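Malate dehydrogenase (Porphyromonas gingivalis, PDB 3FI9) catalyses the NAD-dependent interconversion of malate and oxaloacetate. Local coordinates at the interface of chains A and B. Numbering follows the deposited sequence. Chains: chain A/B, Malate dehydrogenase.

Contact 1: the interface of chains A and B. Residues chain A 228, 232, 236-240; chain B 19, 22, 49-50, 53.
B:Glu53 reaches chain A with CG anti to its carbonyl carbon (chi1 -80°) and a bend at chi2 that turns the carboxylate onto the start of helix 238-251, while A:Arg232, bent at chi3 (81°), folds its guanidinium back toward the same carboxylate. The two side chains cross at about a right angle. Their salt bridge, A:Arg232 NH1 to B:Glu53 OE1 at 3.0 Å, is poorly directed as a hydrogen bond (126° at H); the backbone amides give straighter bonds. N of A:Phe237 meets OE1 of B:Glu53 at 2.9 Å, and N of A:Gln238 meets it too, both on its syn side but from opposite faces of the carboxylate plane. The other oxygen, OE2 of B:Glu53, takes the backbone N of A:Ser239 from above that plane at 2.8 Å, and the hydroxyl OG of A:Ser239 on its anti lone pair at 2.9 Å. Both oxygens are thus fixed, and the carboxylate caps the helix N-terminus, where the helix dipole would probably favour its negative charge. The guanidinium is itself sandwiched: CE2 of A:Phe237 lies over the centre of one face, and CG2 of B:Val50 sits toward the rim of the other. In its plane, NH1 of A:Arg232 donates to the amide oxygen OE1 of A:Gln238 at 2.8 Å, which probably steadies that side chain as its NE2 reaches the backbone O of B:Ser22, from above the carbonyl plane, at 3.0 Å. The ring tip of A:Phe237 meets the methyl CE of B:Met19, a predicted NAD-binding residue. This anchoring of B:Glu53 ties the cofactor-binding part of one subunit to a helix start of the other and probably helps hold the two-fold dimer together.

Contact 2: the interface of chains A and B. Residues chain A 153, 156-157, 160, 170, 239, 243, 246; chain B 55-58.
B:His56 lies against A:Arg157, with B:Arg55 and A:Gln170 pairing beside them. CG of A:Arg157 stands over the centre of one imidazole face, 3.4 Å from the ring centroid of B:His56, a CH-pi contact. The arginine chain is extended from CG to NE and passes the ring at about a right angle, carrying its guanidinium beyond the ND1 side; the two flat groups are 66° apart. Both ring nitrogens are engaged by water at the edge, in plane. ND1 of B:His56 meets water 1 at 2.7 Å, and that water also contacts NH2 of A:Arg157 and the hydroxyl of A:Ser239. NE2 of B:His56 meets water 2 at 2.8 Å, which is shared with OG of A:Ser160. These partners should fix the ring's rotation. In this two-fold dimer interface B:His56 may thus help to place A:Arg157, a predicted substrate-binding residue of the other subunit. The backbone O of B:His56 accepts the hydroxyl OG1 of A:Thr156 at 2.8 Å, tilted 19° from the carbonyl plane. One residue earlier, O of B:Arg55 accepts NE2 of A:Gln170 at 2.8 Å, a nearly straight bond close to the glutamine amide plane. A:Gln170 reaches it with CG anti to the backbone N (chi1 -175°) and an extended chain. Beyond the histidine, SG of B:Cys57 packs on CA of A:Ser239, and water 3 links O of B:Cys57 to the carboxylate OE2 of A:Glu246 at 2.6 Å from each. The site places the C-terminal end of helix 44-57 of chain B against helices 153-166 and 238-251 and the 3-10 helix 170-172 of chain A.

Contact 1: the interface of chains A and B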
ATOM      1  N   ILE A 228       1.523   5.892  17.081  1.00 18.87           N
ATOM      2  CA  ILE A 228       0.702   5.627  15.877  1.00 18.55           C
ATOM      3  C   ILE A 228      -0.738   5.266  16.312  1.00 19.81           C
ATOM      4  O   ILE A 228      -1.710   5.755  15.759  1.00 20.11           O
ATOM      5  CB  ILE A 228       1.274   4.484  14.973  1.00 18.94           C
ATOM      6  CG1 ILE A 228       2.676   4.856  14.462  1.00 17.03           C
ATOM      7  CG2 ILE A 228       0.296   4.115  13.790  1.00 15.50           C
ATOM      8  CD1 ILE A 228       2.737   6.228  13.893  1.00 15.82           C
ATOM      9  N   ARG A 232      -3.600   7.303  14.713  1.00 23.79           N
ATOM     10  CA  ARG A 232      -4.384   6.630  13.690  1.00 24.36           C
ATOM     11  C   ARG A 232      -5.584   5.921  14.217  1.00 25.41           C
ATOM     12  O   ARG A 232      -6.448   5.589  13.434  1.00 26.86           O
ATOM     13  CB  ARG A 232      -3.568   5.561  12.926  1.00 24.39           C
ATOM     14  CG  ARG A 232      -2.499   6.120  12.051  1.00 24.74           C
ATOM     15  CD  ARG A 232      -2.097   5.046  11.028  1.00 22.50           C
ATOM     16  NE  ARG A 232      -3.080   5.076   9.944  1.00 20.39           N
ATOM     17  CZ  ARG A 232      -2.786   4.714   8.696  1.00 21.98           C
ATOM     18  NH1 ARG A 232      -1.553   4.297   8.451  1.00 16.37           N
ATOM     19  NH2 ARG A 232      -3.686   4.802   7.727  1.00 18.49           N
ATOM     20  N   SER A 236       0.133   0.466  13.813  1.00 21.91           N
ATOM     21  CA  SER A 236       0.787   0.675  12.523  1.00 21.40           C
ATOM     22  C   SER A 236       0.576  -0.532  11.596  1.00 19.44           C
ATOM     23  O   SER A 236       0.585  -1.676  12.037  1.00 19.62           O
ATOM     24  CB  SER A 236       2.288   0.884  12.743  1.00 20.96           C
ATOM     25  OG  SER A 236       2.815  -0.302  13.295  1.00 27.06           O
ATOM     26  N   PHE A 237       0.371  -0.291  10.313  1.00 18.96           N
ATOM     27  CA  PHE A 237       0.232  -1.420   9.385  1.00 17.36           C
ATOM     28  C   PHE A 237       0.953  -1.173   8.076  1.00 17.54           C
ATOM     29  O   PHE A 237       1.441  -2.125   7.411  1.00 17.82           O
ATOM     30  CB  PHE A 237      -1.240  -1.780   9.175  1.00 17.75           C
ATOM     31  CG  PHE A 237      -2.068  -0.654   8.619  1.00 18.17           C
ATOM     32  CD1 PHE A 237      -2.352  -0.602   7.263  1.00 19.54           C
ATOM     33  CD2 PHE A 237      -2.579   0.314   9.454  1.00 17.67           C
ATOM     34  CE1 PHE A 237      -3.139   0.441   6.736  1.00 17.54           C
ATOM     35  CE2 PHE A 237      -3.353   1.351   8.942  1.00 19.23           C
ATOM     36  CZ  PHE A 237      -3.634   1.412   7.582  1.00 18.09           C
ATOM     37  N   GLN A 238       1.094   0.088   7.709  1.00 15.82           N
ATOM     38  CA  GLN A 238       1.768   0.345   6.454  1.00 16.08           C
ATOM     39  C   GLN A 238       3.290   0.230   6.607  1.00 15.64           C
ATOM     40  O   GLN A 238       3.972  -0.391   5.736  1.00 15.49           O
ATOM     41  CB  GLN A 238       1.384   1.696   5.890  1.00 15.30           C
ATOM     42  CG  GLN A 238      -0.100   1.833   5.569  1.00 16.51           C
ATOM     43  CD  GLN A 238      -0.418   3.243   5.011  1.00 20.02           C
ATOM     44  OE1 GLN A 238      -1.095   4.063   5.689  1.00 19.37           O
ATOM     45  NE2 GLN A 238       0.113   3.549   3.804  1.00 18.58           N
ATOM     46  N   SER A 239       3.859   0.783   7.688  1.00 13.87           N
ATOM     47  CA  SER A 239       5.326   0.669   7.791  1.00 14.73           C
ATOM     48  C   SER A 239       5.853  -0.761   8.055  1.00 14.47           C
ATOM     49  O   SER A 239       6.801  -1.178   7.405  1.00 14.93           O
ATOM     50  CB  SER A 239       5.971   1.737   8.708  1.00 14.94           C
ATOM     51  OG  SER A 239       5.361   1.743  10.026  1.00 14.72           O
ATOM     52  N   PRO A 240       5.230  -1.518   8.993  1.00 15.10           N
ATOM     53  CA  PRO A 240       5.710  -2.865   9.187  1.00 15.09           C
ATOM     54  C   PRO A 240       5.555  -3.673   7.916  1.00 15.81           C
ATOM     55  O   PRO A 240       6.361  -4.533   7.658  1.00 16.20           O
ATOM     56  CB  PRO A 240       4.792  -3.455  10.272  1.00 15.78           C
ATOM     57  CG  PRO A 240       3.637  -2.528  10.383  1.00 15.78           C
ATOM     58  CD  PRO A 240       4.065  -1.193   9.860  1.00 13.50           C
TER
ATOM     59  N   MET B  19      -8.243   5.879   4.797  1.00 17.24           N
ATOM     60  CA  MET B  19      -7.675   4.602   4.337  1.00 17.80           C
ATOM     61  C   MET B  19      -7.256   4.668   2.869  1.00 15.85           C
ATOM     62  O   MET B  19      -6.232   4.104   2.482  1.00 15.43           O
ATOM     63  CB  MET B  19      -8.630   3.432   4.584  1.00 18.13           C
ATOM     64  CG  MET B  19      -8.904   3.192   6.114  1.00 21.24           C
ATOM     65  SD  MET B  19      -7.488   2.546   7.017  1.00 20.31           S
ATOM     66  CE  MET B  19      -7.052   1.219   5.889  1.00 28.25           C
ATOM     67  N   SER B  22      -4.194   7.354   2.642  1.00 14.25           N
ATOM     68  CA  SER B  22      -2.948   6.940   3.284  1.00 14.61           C
ATOM     69  C   SER B  22      -2.270   5.894   2.401  1.00 15.10           C
ATOM     70  O   SER B  22      -1.046   5.851   2.296  1.00 15.42           O
ATOM     71  CB  SER B  22      -3.189   6.412   4.715  1.00 13.80           C
ATOM     72  OG  SER B  22      -4.033   5.247   4.741  1.00 16.49           O
ATOM     73  N   GLY B  49      -0.675  10.826  12.009  1.00 15.31           N
ATOM     74  CA  GLY B  49      -0.401   9.403  12.175  1.00 15.54           C
ATOM     75  C   GLY B  49      -0.041   8.765  10.844  1.00 15.38           C
ATOM     76  O   GLY B  49       0.831   7.901  10.781  1.00 15.01           O
ATOM     77  N   VAL B  50      -0.700   9.218   9.781  1.00 15.56           N
ATOM     78  CA  VAL B  50      -0.379   8.736   8.414  1.00 14.80           C
ATOM     79  C   VAL B  50       1.020   9.206   8.050  1.00 15.84           C
ATOM     80  O   VAL B  50       1.812   8.395   7.619  1.00 15.05           O
ATOM     81  CB  VAL B  50      -1.405   9.200   7.373  1.00 12.93           C
ATOM     82  CG1 VAL B  50      -0.938   8.856   5.910  1.00 14.49           C
ATOM     83  CG2 VAL B  50      -2.790   8.576   7.681  1.00 15.91           C
ATOM     84  N   GLU B  53       3.630   7.081   9.852  1.00 16.33           N
ATOM     85  CA  GLU B  53       3.800   5.785   9.176  1.00 16.08           C
ATOM     86  C   GLU B  53       4.621   5.895   7.917  1.00 16.05           C
ATOM     87  O   GLU B  53       5.481   5.039   7.661  1.00 15.81           O
ATOM     88  CB  GLU B  53       2.441   5.180   8.866  1.00 17.14           C
ATOM     89  CG  GLU B  53       1.765   4.484  10.094  1.00 15.45           C
ATOM     90  CD  GLU B  53       1.567   2.967   9.805  1.00 18.19           C
ATOM     91  OE1 GLU B  53       0.413   2.504   9.741  1.00 21.15           O
ATOM     92  OE2 GLU B  53       2.573   2.243   9.632  1.00 18.01           O
TER

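Contact 2: the interface of chains A and B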
ATOM      1  N   LEU A 153      12.162  -0.993  12.339  1.00 18.30           N
ATOM      2  CA  LEU A 153      11.310   0.182  12.646  1.00 18.13           C
ATOM      3  C   LEU A 153      11.888   1.054  13.747  1.00 17.30           C
ATOM      4  O   LEU A 153      11.648   2.253  13.741  1.00 16.47           O
ATOM      5  CB  LEU A 153       9.845  -0.186  12.975  1.00 17.20           C
ATOM      6  CG  LEU A 153       8.991  -0.812  11.847  1.00 21.00           C
ATOM      7  CD1 LEU A 153       7.483  -0.849  12.225  1.00 19.74           C
ATOM      8  CD2 LEU A 153       9.144  -0.091  10.487  1.00 19.43           C
ATOM      9  N   THR A 156      14.249   3.303  11.737  1.00 15.78           N
ATOM     10  CA  THR A 156      13.615   4.300  10.842  1.00 15.26           C
ATOM     11  C   THR A 156      12.912   5.342  11.693  1.00 14.41           C
ATOM     12  O   THR A 156      12.883   6.530  11.341  1.00 14.57           O
ATOM     13  CB  THR A 156      12.605   3.654   9.840  1.00 14.30           C
ATOM     14  OG1 THR A 156      11.508   3.036  10.555  1.00 15.04           O
ATOM     15  CG2 THR A 156      13.310   2.614   9.009  1.00 15.59           C
ATOM     16  N   ARG A 157      12.407   4.922  12.842  1.00 14.32           N
ATOM     17  CA  ARG A 157      11.755   5.879  13.726  1.00 14.53           C
ATOM     18  C   ARG A 157      12.839   6.793  14.335  1.00 14.44           C
ATOM     19  O   ARG A 157      12.681   8.004  14.410  1.00 15.36           O
ATOM     20  CB  ARG A 157      10.969   5.152  14.791  1.00 14.71           C
ATOM     21  CG  ARG A 157       9.701   4.521  14.221  1.00 14.67           C
ATOM     22  CD  ARG A 157       8.943   3.689  15.316  1.00 19.75           C
ATOM     23  NE  ARG A 157       7.750   3.093  14.725  1.00 18.40           N
ATOM     24  CZ  ARG A 157       7.057   2.096  15.281  1.00 21.55           C
ATOM     25  NH1 ARG A 157       7.428   1.585  16.440  1.00 23.12           N
ATOM     26  NH2 ARG A 157       5.980   1.612  14.680  1.00 21.39           N
ATOM     27  N   SER A 160      13.631   9.265  11.649  1.00 15.14           N
ATOM     28  CA  SER A 160      12.577  10.259  11.529  1.00 15.98           C
ATOM     29  C   SER A 160      12.593  11.299  12.664  1.00 16.41           C
ATOM     30  O   SER A 160      12.540  12.513  12.430  1.00 16.59           O
ATOM     31  CB  SER A 160      11.224   9.553  11.496  1.00 16.13           C
ATOM     32  OG  SER A 160      10.166  10.501  11.474  1.00 16.85           O
ATOM     33  N   GLN A 170      14.552  13.845   5.932  1.00 16.52           N
ATOM     34  CA  GLN A 170      14.862  12.637   6.680  1.00 16.17           C
ATOM     35  C   GLN A 170      16.080  11.843   6.215  1.00 17.40           C
ATOM     36  O   GLN A 170      16.850  11.358   7.044  1.00 16.67           O
ATOM     37  CB  GLN A 170      13.636  11.729   6.743  1.00 17.58           C
ATOM     38  CG  GLN A 170      13.847  10.507   7.594  1.00 15.32           C
ATOM     39  CD  GLN A 170      12.525   9.758   7.772  1.00 15.57           C
ATOM     40  OE1 GLN A 170      11.447  10.353   7.719  1.00 17.96           O
ATOM     41  NE2 GLN A 170      12.615   8.445   7.932  1.00 13.47           N
ATOM     42  N   SER A 239       3.859   0.783   7.688  1.00 13.87           N
ATOM     43  CA  SER A 239       5.326   0.669   7.791  1.00 14.73           C
ATOM     44  C   SER A 239       5.853  -0.761   8.055  1.00 14.47           C
ATOM     45  O   SER A 239       6.801  -1.178   7.405  1.00 14.93           O
ATOM     46  CB  SER A 239       5.971   1.737   8.708  1.00 14.94           C
ATOM     47  OG  SER A 239       5.361   1.743  10.026  1.00 14.72           O
ATOM     48  N   VAL A 243       8.294  -2.482   5.155  1.00 15.46           N
ATOM     49  CA  VAL A 243       9.694  -2.805   5.520  1.00 14.42           C
ATOM     50  C   VAL A 243       9.953  -4.336   5.428  1.00 15.49           C
ATOM     51  O   VAL A 243      10.951  -4.801   4.822  1.00 13.47           O
ATOM     52  CB  VAL A 243      10.082  -2.173   6.887  1.00 13.59           C
ATOM     53  CG1 VAL A 243      11.477  -2.668   7.341  1.00 14.59           C
ATOM     54  CG2 VAL A 243      10.034  -0.601   6.760  1.00 11.96           C
ATOM     55  N   GLU A 246      10.264  -5.270   1.851  1.00 14.33           N
ATOM     56  CA  GLU A 246      11.610  -4.956   1.357  1.00 14.31           C
ATOM     57  C   GLU A 246      12.546  -6.037   1.803  1.00 13.86           C
ATOM     58  O   GLU A 246      13.472  -6.387   1.048  1.00 13.56           O
ATOM     59  CB  GLU A 246      12.188  -3.655   1.936  1.00 13.30           C
ATOM     60  CG  GLU A 246      11.618  -2.382   1.461  1.00 19.82           C
ATOM     61  CD  GLU A 246      12.331  -1.174   2.107  1.00 24.46           C
ATOM     62  OE1 GLU A 246      12.959  -0.420   1.370  1.00 29.80           O
ATOM     63  OE2 GLU A 246      12.273  -0.981   3.332  1.00 23.78           O
TER
ATOM     64  N   ARG B  55       6.830   8.148   7.112  1.00 12.79           N
ATOM     65  CA  ARG B  55       8.245   8.456   7.472  1.00 13.92           C
ATOM     66  C   ARG B  55       8.980   7.187   7.955  1.00 14.21           C
ATOM     67  O   ARG B  55      10.182   7.004   7.719  1.00 14.49           O
ATOM     68  CB  ARG B  55       8.231   9.487   8.586  1.00 13.48           C
ATOM     69  CG  ARG B  55       7.921  10.902   8.105  1.00 15.85           C
ATOM     70  CD  ARG B  55       7.542  11.729   9.354  1.00 20.70           C
ATOM     71  NE  ARG B  55       7.521  13.150   9.056  1.00 22.44           N
ATOM     72  CZ  ARG B  55       7.000  14.087   9.857  1.00 27.28           C
ATOM     73  NH1 ARG B  55       7.047  15.365   9.497  1.00 26.91           N
ATOM     74  NH2 ARG B  55       6.413  13.749  11.007  1.00 25.75           N
ATOM     75  N   HIS B  56       8.265   6.341   8.699  1.00 14.97           N
ATOM     76  CA  HIS B  56       8.840   5.112   9.199  1.00 15.03           C
ATOM     77  C   HIS B  56       9.061   4.021   8.151  1.00 15.25           C
ATOM     78  O   HIS B  56       9.716   3.010   8.443  1.00 15.48           O
ATOM     79  CB  HIS B  56       8.021   4.561  10.387  1.00 15.54           C
ATOM     80  CG  HIS B  56       7.783   5.576  11.485  1.00 17.50           C
ATOM     81  ND1 HIS B  56       6.837   5.397  12.454  1.00 17.35           N
ATOM     82  CD2 HIS B  56       8.352   6.785  11.739  1.00 16.52           C
ATOM     83  CE1 HIS B  56       6.816   6.443  13.265  1.00 16.89           C
ATOM     84  NE2 HIS B  56       7.737   7.294  12.861  1.00 19.75           N
ATOM     85  N   CYS B  57       8.565   4.199   6.928  1.00 15.70           N
ATOM     86  CA  CYS B  57       8.970   3.287   5.828  1.00 15.03           C
ATOM     87  C   CYS B  57      10.397   3.529   5.356  1.00 16.34           C
ATOM     88  O   CYS B  57      11.036   2.626   4.785  1.00 16.00           O
ATOM     89  CB  CYS B  57       8.031   3.433   4.639  1.00 15.52           C
ATOM     90  SG  CYS B  57       6.342   2.941   4.996  1.00 17.12           S
ATOM     91  N   GLY B  58      10.886   4.746   5.560  1.00 17.19           N
ATOM     92  CA  GLY B  58      12.253   5.111   5.111  1.00 16.45           C
ATOM     93  C   GLY B  58      12.432   5.195   3.599  1.00 17.01           C
ATOM     94  O   GLY B  58      13.298   4.534   3.041  1.00 15.90           O
TER
HETATM   95  O   HOH W   1       5.212   3.194  12.253  1.00 18.50           O
HETATM   96  O   HOH W   2       8.701   9.868  13.614  1.00 20.59           O
HETATM   97  O   HOH W   3      13.153   1.317   4.114  1.00 21.79           O

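Contact 1 and contact 2 lie side by side, their C-alpha centres about 11 Å apart, along one helix of chain B, 44-57, and both draw on helix 238-251 of chain A. A:Ser239 belongs to both, so one short stretch of that helix joins the two patches. Their centres are about 16 Å and 14 Å from the predicted catalytic A:His182, and contact 2 includes A:Arg157, a predicted substrate-binding residue; the subunit interface therefore may help to position the active site. Because the interface is two-fold symmetric, each patch recurs with the chains exchanged, consistent with a reciprocal dimer.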